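Local coordinates for bromo domain containing protein (Cryptosporidium parvum, PDB 5U9N) that probably recognises acetylated lysines through bromodomains, the second of which is captured here with the inhibitor bromosporine in its pocket, at residues A[12-15]-A[16-20]; A[97-100]-A[101-105]; A[140-143]-A[144-148]. All coordinates share one frame; numbering follows the deposited sequence.

Contact 1 of 3, residues A[12-15]-A[16-20]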
loop_
_atom_site.group_PDB
_atom_site.type_symbol
_atom_site.label_atom_id
_atom_site.label_comp_id
_atom_site.label_asym_id
_atom_site.label_seq_id
_atom_site.Cartn_x
_atom_site.Cartn_y
_atom_site.Cartn_z
ATOM N N GLU A 12 -14.867 -0.190 -2.942
ATOM C CA GLU A 12 -14.620 -0.975 -1.720
ATOM C C GLU A 12 -13.093 -1.033 -1.447
ATOM O O GLU A 12 -12.670 -0.948 -0.290
ATOM C CB GLU A 12 -15.235 -2.390 -1.860
ATOM C CG GLU A 12 -15.030 -3.311 -0.663
ATOM C CD GLU A 12 -15.605 -2.841 0.658
ATOM O OE1 GLU A 12 -16.501 -1.968 0.649
ATOM O OE2 GLU A 12 -15.146 -3.342 1.711
ATOM N N CYS A 13 -12.276 -1.073 -2.525
ATOM C CA CYS A 13 -10.810 -1.008 -2.415
ATOM C C CYS A 13 -10.379 0.386 -1.968
ATOM O O CYS A 13 -9.485 0.518 -1.137
ATOM C CB CYS A 13 -10.151 -1.380 -3.742
ATOM S SG CYS A 13 -10.258 -3.130 -4.157
ATOM N N LEU A 14 -10.978 1.425 -2.554
ATOM C CA LEU A 14 -10.648 2.800 -2.201
ATOM C C LEU A 14 -11.047 3.109 -0.744
ATOM O O LEU A 14 -10.299 3.786 -0.028
ATOM C CB LEU A 14 -11.330 3.757 -3.158
ATOM C CG LEU A 14 -11.073 5.227 -2.895
ATOM C CD1 LEU A 14 -9.601 5.567 -3.095
ATOM C CD2 LEU A 14 -11.984 6.086 -3.753
ATOM N N ARG A 15 -12.216 2.617 -0.310
ATOM C CA ARG A 15 -12.668 2.762 1.086
ATOM C C ARG A 15 -11.588 2.227 2.038
ATOM O O ARG A 15 -11.208 2.919 2.981
ATOM C CB ARG A 15 -13.985 1.989 1.308
ATOM C CG ARG A 15 -14.600 2.188 2.686
ATOM C CD ARG A 15 -15.812 1.279 2.909
ATOM N NE ARG A 15 -15.442 -0.145 3.014
ATOM C CZ ARG A 15 -14.945 -0.736 4.104
ATOM N NH1 ARG A 15 -14.723 -0.033 5.209
ATOM N NH2 ARG A 15 -14.656 -2.028 4.090
ATOM N N ILE A 16 -11.093 1.004 1.780
ATOM C CA ILE A 16 -10.086 0.370 2.633
ATOM C C ILE A 16 -8.749 1.135 2.564
ATOM O O ILE A 16 -8.117 1.344 3.595
ATOM C CB ILE A 16 -9.913 -1.121 2.257
ATOM C CG1 ILE A 16 -11.161 -1.912 2.714
ATOM C CG2 ILE A 16 -8.612 -1.708 2.877
ATOM C CD1 ILE A 16 -11.246 -3.303 2.182
ATOM N N LEU A 17 -8.343 1.562 1.371
ATOM C CA LEU A 17 -7.136 2.380 1.186
ATOM C C LEU A 17 -7.223 3.663 2.026
ATOM O O LEU A 17 -6.262 4.022 2.705
ATOM C CB LEU A 17 -6.985 2.746 -0.297
ATOM C CG LEU A 17 -5.624 3.303 -0.719
ATOM C CD1 LEU A 17 -4.598 2.200 -0.830
ATOM C CD2 LEU A 17 -5.738 4.032 -2.046
ATOM N N ASN A 18 -8.388 4.331 2.001
ATOM C CA ASN A 18 -8.615 5.545 2.784
ATOM C C ASN A 18 -8.569 5.277 4.292
ATOM O O ASN A 18 -8.224 6.180 5.047
ATOM C CB ASN A 18 -9.968 6.187 2.418
ATOM C CG ASN A 18 -9.928 7.009 1.150
ATOM O OD1 ASN A 18 -8.864 7.391 0.655
ATOM N ND2 ASN A 18 -11.096 7.365 0.640
ATOM N N LEU A 19 -8.949 4.070 4.736
ATOM C CA LEU A 19 -8.856 3.711 6.150
ATOM C C LEU A 19 -7.382 3.449 6.557
ATOM O O LEU A 19 -7.008 3.783 7.666
ATOM C CB LEU A 19 -9.729 2.488 6.479
ATOM C CG LEU A 19 -11.218 2.742 6.513
ATOM C CD1 LEU A 19 -11.979 1.450 6.452
ATOM C CD2 LEU A 19 -11.621 3.522 7.776
ATOM N N LEU A 20 -6.541 2.914 5.658
ATOM C CA LEU A 20 -5.106 2.759 5.967
ATOM C C LEU A 20 -4.385 4.100 6.035
ATOM O O LEU A 20 -3.309 4.173 6.628
ATOM C CB LEU A 20 -4.416 1.904 4.922
ATOM C CG LEU A 20 -4.780 0.462 4.883
ATOM C CD1 LEU A 20 -4.135 -0.182 3.707
ATOM C CD2 LEU A 20 -4.408 -0.224 6.183
#

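Contact 2 of 3, residues A[97-100]-A[101-105]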
loop_
_atom_site.group_PDB
_atom_site.type_symbol
_atom_site.label_atom_id
_atom_site.label_comp_id
_atom_site.label_asym_id
_atom_site.label_seq_id
_atom_site.Cartn_x
_atom_site.Cartn_y
_atom_site.Cartn_z
ATOM N N HIS A 97 -7.508 -9.075 -6.482
ATOM C CA HIS A 97 -6.314 -9.890 -6.236
ATOM C C HIS A 97 -5.063 -9.063 -6.539
ATOM O O HIS A 97 -4.108 -9.113 -5.779
ATOM C CB HIS A 97 -6.349 -11.179 -7.086
ATOM C CG HIS A 97 -7.598 -11.975 -6.909
ATOM N ND1 HIS A 97 -7.648 -13.044 -6.038
ATOM C CD2 HIS A 97 -8.819 -11.818 -7.480
ATOM C CE1 HIS A 97 -8.885 -13.515 -6.118
ATOM N NE2 HIS A 97 -9.626 -12.791 -6.964
ATOM N N GLU A 98 -5.086 -8.273 -7.623
ATOM C CA GLU A 98 -3.973 -7.371 -7.923
ATOM C C GLU A 98 -3.920 -6.216 -6.884
ATOM O O GLU A 98 -2.836 -5.812 -6.483
ATOM C CB GLU A 98 -4.069 -6.804 -9.361
ATOM C CG GLU A 98 -3.034 -5.713 -9.621
ATOM C CD GLU A 98 -2.636 -5.495 -11.061
ATOM O OE1 GLU A 98 -1.460 -5.129 -11.295
ATOM O OE2 GLU A 98 -3.505 -5.637 -11.951
ATOM N N PHE A 99 -5.085 -5.679 -6.471
ATOM C CA PHE A 99 -5.100 -4.629 -5.463
ATOM C C PHE A 99 -4.455 -5.146 -4.181
ATOM O O PHE A 99 -3.623 -4.443 -3.585
ATOM C CB PHE A 99 -6.540 -4.147 -5.173
ATOM C CG PHE A 99 -6.624 -3.098 -4.093
ATOM C CD1 PHE A 99 -6.391 -1.767 -4.379
ATOM C CD2 PHE A 99 -6.854 -3.453 -2.781
ATOM C CE1 PHE A 99 -6.421 -0.807 -3.368
ATOM C CE2 PHE A 99 -6.943 -2.482 -1.787
ATOM C CZ PHE A 99 -6.693 -1.173 -2.085
ATOM N N GLU A 100 -4.831 -6.372 -3.749
ATOM C CA GLU A 100 -4.248 -6.975 -2.544
ATOM C C GLU A 100 -2.714 -7.065 -2.668
ATOM O O GLU A 100 -1.988 -6.698 -1.743
ATOM C CB GLU A 100 -4.833 -8.359 -2.299
ATOM C CG GLU A 100 -4.437 -8.952 -0.959
ATOM C CD GLU A 100 -4.831 -10.398 -0.752
ATOM O OE1 GLU A 100 -5.815 -10.846 -1.384
ATOM O OE2 GLU A 100 -4.179 -11.073 0.078
ATOM N N ARG A 101 -2.232 -7.573 -3.795
ATOM C CA ARG A 101 -0.795 -7.669 -4.054
ATOM C C ARG A 101 -0.081 -6.306 -3.909
ATOM O O ARG A 101 0.967 -6.219 -3.269
ATOM C CB ARG A 101 -0.558 -8.201 -5.458
ATOM C CG ARG A 101 0.904 -8.497 -5.736
ATOM C CD ARG A 101 1.120 -9.114 -7.099
ATOM N NE ARG A 101 1.111 -8.110 -8.151
ATOM C CZ ARG A 101 2.093 -7.231 -8.368
ATOM N NH1 ARG A 101 2.003 -6.360 -9.366
ATOM N NH2 ARG A 101 3.167 -7.209 -7.579
ATOM N N LEU A 102 -0.634 -5.264 -4.533
ATOM C CA LEU A 102 0.001 -3.959 -4.580
ATOM C C LEU A 102 0.052 -3.322 -3.196
ATOM O O LEU A 102 1.078 -2.769 -2.818
ATOM C CB LEU A 102 -0.734 -3.037 -5.577
ATOM C CG LEU A 102 -0.508 -3.340 -7.094
ATOM C CD1 LEU A 102 -1.344 -2.365 -7.978
ATOM C CD2 LEU A 102 0.981 -3.239 -7.480
ATOM N N VAL A 103 -1.027 -3.414 -2.433
ATOM C CA VAL A 103 -1.036 -2.857 -1.076
ATOM C C VAL A 103 -0.007 -3.592 -0.197
ATOM O O VAL A 103 0.759 -2.938 0.503
ATOM C CB VAL A 103 -2.440 -2.895 -0.442
ATOM C CG1 VAL A 103 -2.369 -2.587 1.047
ATOM C CG2 VAL A 103 -3.378 -1.914 -1.151
ATOM N N LYS A 104 0.029 -4.930 -0.253
ATOM C CA LYS A 104 0.962 -5.705 0.558
ATOM C C LYS A 104 2.402 -5.511 0.105
ATOM O O LYS A 104 3.306 -5.583 0.934
ATOM C CB LYS A 104 0.603 -7.165 0.539
ATOM C CG LYS A 104 -0.660 -7.451 1.306
ATOM C CD LYS A 104 -0.925 -8.935 1.356
ATOM C CE LYS A 104 -1.869 -9.315 2.453
ATOM N NZ LYS A 104 -2.201 -10.786 2.406
ATOM N N LEU A 105 2.612 -5.211 -1.182
ATOM C CA LEU A 105 3.943 -4.892 -1.739
ATOM C C LEU A 105 4.559 -3.653 -1.043
ATOM O O LEU A 105 5.764 -3.609 -0.830
ATOM C CB LEU A 105 3.816 -4.640 -3.265
ATOM C CG LEU A 105 5.061 -4.227 -4.015
ATOM C CD1 LEU A 105 6.084 -5.336 -4.030
ATOM C CD2 LEU A 105 4.716 -3.826 -5.412
#

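Contact 3 of 3, residues A[140-143]-A[144-148]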
loop_
_atom_site.group_PDB
_atom_site.type_symbol
_atom_site.label_atom_id
_atom_site.label_comp_id
_atom_site.label_asym_id
_atom_site.label_seq_id
_atom_site.Cartn_x
_atom_site.Cartn_y
_atom_site.Cartn_z
ATOM N N LYS A 140 -12.674 -9.053 6.371
ATOM C CA LYS A 140 -14.084 -8.864 6.719
ATOM C C LYS A 140 -14.841 -8.087 5.588
ATOM O O LYS A 140 -16.034 -7.820 5.743
ATOM C CB LYS A 140 -14.221 -8.142 8.116
ATOM C CG LYS A 140 -14.169 -6.627 8.092
ATOM C CD LYS A 140 -13.898 -6.038 9.498
ATOM C CE LYS A 140 -13.681 -4.522 9.490
ATOM N NZ LYS A 140 -14.900 -3.765 9.914
ATOM N N SER A 141 -14.179 -7.884 4.401
ATOM C CA SER A 141 -14.728 -7.145 3.251
ATOM C C SER A 141 -15.451 -8.062 2.217
ATOM O O SER A 141 -15.004 -9.174 1.964
ATOM C CB SER A 141 -13.595 -6.391 2.542
ATOM O OG SER A 141 -13.973 -5.867 1.281
ATOM N N ASN A 142 -16.482 -7.499 1.512
ATOM C CA ASN A 142 -17.233 -8.195 0.436
ATOM C C ASN A 142 -16.642 -7.897 -0.975
ATOM O O ASN A 142 -17.292 -8.168 -1.977
ATOM C CB ASN A 142 -18.729 -7.777 0.450
ATOM C CG ASN A 142 -18.988 -6.318 0.139
ATOM O OD1 ASN A 142 -18.108 -5.459 0.230
ATOM N ND2 ASN A 142 -20.208 -6.008 -0.210
ATOM N N VAL A 143 -15.436 -7.313 -1.027
ATOM C CA VAL A 143 -14.758 -6.892 -2.263
ATOM C C VAL A 143 -14.717 -8.032 -3.338
ATOM O O VAL A 143 -14.943 -7.749 -4.519
ATOM C CB VAL A 143 -13.327 -6.381 -1.916
ATOM C CG1 VAL A 143 -12.424 -7.518 -1.420
ATOM C CG2 VAL A 143 -12.709 -5.654 -3.093
ATOM N N PHE A 144 -14.455 -9.302 -2.923
ATOM C CA PHE A 144 -14.451 -10.459 -3.832
ATOM C C PHE A 144 -15.864 -10.862 -4.210
ATOM O O PHE A 144 -16.098 -11.253 -5.337
ATOM C CB PHE A 144 -13.738 -11.660 -3.198
ATOM C CG PHE A 144 -12.261 -11.454 -3.016
ATOM C CD1 PHE A 144 -11.406 -11.468 -4.102
ATOM C CD2 PHE A 144 -11.731 -11.175 -1.768
ATOM C CE1 PHE A 144 -10.051 -11.242 -3.936
ATOM C CE2 PHE A 144 -10.379 -10.907 -1.616
ATOM C CZ PHE A 144 -9.552 -10.924 -2.705
ATOM N N LEU A 145 -16.811 -10.781 -3.275
ATOM C CA LEU A 145 -18.217 -11.088 -3.588
ATOM C C LEU A 145 -18.799 -10.037 -4.546
ATOM O O LEU A 145 -19.686 -10.363 -5.336
ATOM C CB LEU A 145 -19.063 -11.176 -2.327
ATOM C CG LEU A 145 -18.551 -12.131 -1.258
ATOM C CD1 LEU A 145 -19.395 -12.045 -0.027
ATOM C CD2 LEU A 145 -18.489 -13.549 -1.784
ATOM N N LEU A 146 -18.303 -8.786 -4.482
ATOM C CA LEU A 146 -18.705 -7.737 -5.419
ATOM C C LEU A 146 -18.075 -8.001 -6.792
ATOM O O LEU A 146 -18.776 -7.974 -7.787
ATOM C CB LEU A 146 -18.296 -6.350 -4.899
ATOM C CG LEU A 146 -19.061 -5.858 -3.651
ATOM C CD1 LEU A 146 -18.481 -4.545 -3.122
ATOM C CD2 LEU A 146 -20.512 -5.706 -3.936
ATOM N N TYR A 147 -16.778 -8.329 -6.832
ATOM C CA TYR A 147 -16.086 -8.671 -8.073
ATOM C C TYR A 147 -16.658 -9.943 -8.738
ATOM O O TYR A 147 -16.866 -9.953 -9.951
ATOM C CB TYR A 147 -14.587 -8.882 -7.801
ATOM C CG TYR A 147 -13.811 -9.281 -9.036
ATOM C CD1 TYR A 147 -13.604 -8.380 -10.072
ATOM C CD2 TYR A 147 -13.302 -10.564 -9.176
ATOM C CE1 TYR A 147 -12.903 -8.747 -11.220
ATOM C CE2 TYR A 147 -12.569 -10.933 -10.300
ATOM C CZ TYR A 147 -12.381 -10.026 -11.329
ATOM O OH TYR A 147 -11.683 -10.384 -12.463
ATOM N N SER A 148 -16.837 -11.031 -7.961
ATOM C CA SER A 148 -17.338 -12.304 -8.501
ATOM C C SER A 148 -18.733 -12.127 -9.151
ATOM O O SER A 148 -18.995 -12.689 -10.214
ATOM C CB SER A 148 -17.402 -13.370 -7.410
#

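Contact 1 of 3, residues A[12-15]-A[16-20]
Ile16 packs one helical turn from Glu12 and directly against the end of Arg15, so that its CG1 branch is bordered by both members of an ion pair. The guanidinium of Arg15 reaches back to the Glu12 carboxylate and grips it side-on with two nitrogens. Arg15 NH2 donates to Glu12 OE2 at 2.8 Å, in the guanidinium plane and on the syn side but tilted out of the carboxylate plane. Arg15 NE meets Glu12 OE1 at 3.2 Å from above the carboxylate plane. A bend at chi3 (69°) in an otherwise extended arginine chain turns the group back toward Glu12. Ile16 CG1 then lies over one face of the guanidinium, 3.8 Å from Arg15 NH2, and Ile16 CD1 comes within 3.9 Å of Glu12 OE2. That oxygen is also hydrogen-bonded to Ser141, which helps fix the carboxylate's rotation.

Glu12 and Ile16, both buried, form this tight side; Ile16 continues onto Phe134 and Trp138 of helix 122-139. Cys13 and Leu17 make another buried flank, facing helix 57-65 and helix 143-148. Packing is looser around Leu14, Asn18 and Leu19, which are partly exposed. NH1 of exposed Arg15 meets Leu19 CD1 obliquely at 3.4 Å. Leu14 CG stands 4.1 Å from Asn18 ND2. Backbone bonds such as Asn18 N to Leu14 O, 2.8 Å, run through both parts. A buried apolar face, with the Glu12–Arg15 pair running from the buried side to the exposed one, marks the first helix of the left-handed four-helix bromodomain bundle.

Contact 2 of 3, residues A[97-100]-A[101-105]
Phe99 and Val103, one turn apart on helix 96-113, make the main apolar contact. Val103 CG2 sits over one face of the Phe99 ring in a CH-pi contact, 3.8 Å from the ring centroid and 23° off its normal, displaced toward the rim so that Phe99 CZ is its nearest ring atom at 3.5 Å. With CG of Phe99 anti to the backbone N (chi1 178°), the ring projects from the helix and turns one face to this methyl. Both residues also touch Phe134 of helix 122-139 and Ile60 of helix 57-65, which places the pair in the bundle interior. A looser apolar touch joins the aliphatic part of Glu98 to Leu102: the two side chains run alongside each other, with Glu98 CG 4.1 Å from Leu102 CD1.

The charged contacts lie on other flanks of the helix. Glu100 and Lys104 extend side by side in the same direction, and Lys104 NZ forms a salt bridge with Glu100 OE2 at 3.1 Å, using the anti lone pair of that oxygen. The other oxygen, OE1, has a weak hydrogen bond from Trp138 NE1. Glu98 OE1 lies near the guanidinium plane of Arg101, at its edge, but 4.2 Å from Arg101 NH1, beyond salt-bridge range; Arg101 NH2 forms a salt bridge with Glu53 OE1.

Backbone hydrogen bonds complete the set, among them Val103 N to Phe99 O at 3.0 Å and Lys104 N to Glu100 O at 3.1 Å. The chemistry divides the helix lengthwise: the aromatic and aliphatic pair is committed to the bundle core, while the Glu100 carboxylate, shared between a lysine and a tryptophan, probably stays ionised at the boundary of the core.

Contact 3 of 3, residues A[140-143]-A[144-148]
The Phe144 ring is approached obliquely by the CG1 methyl of Val143, which comes to 3.7 Å from Phe144 CD2, the two side chains running side by side in the same direction. Beyond this neighbour the ring meets those of His97 and Trp138, with planes about 60° and 75° from its own, and the Tyr147 ring packs edge-to-face with Trp9. Ser141 to Val143 form an ST turn that leads into the short C-terminal helix 143-148: Val143 N donates to Ser141 OG at 3.1 Å, closing the turn just before the helix.

Asn142 occupies the N-cap position, yet its side chain makes no capping bond. CG stands between the backbone N and the carbonyl carbon (chi1 64°), which brings the amide against Leu146 on the next turn. Leu146 CD1 lies 3.5 Å from Asn142 OD1, and Leu146 CG is 3.6 Å from Asn142 ND2, a van der Waals contact between the partly exposed amide and the leucine's branch. The main chain supplies the start of the helix: Leu146 N donates to Asn142 O at 2.8 Å, nearly along the C=O axis.

Overall arrangement
From the N terminus the chain passes through contact 1 on helix 9-20, then contact 2 on helix 96-113, and finally contact 3, where it leaves helix 122-139 for helix 143-148. Each contact joins consecutive segments, so none closes a long loop, and the three follow in series without nesting or crossing. In space they gather at the end of the bundle away from bromosporine. Contact 1 meets contact 2 through Cys13 and Leu17 against Phe99 and through Leu20 against Val103. Contact 3 touches both: Val143 packs on Cys13, and His97 reaches Phe144, tying the C-terminal segment to the first and third bundle helices.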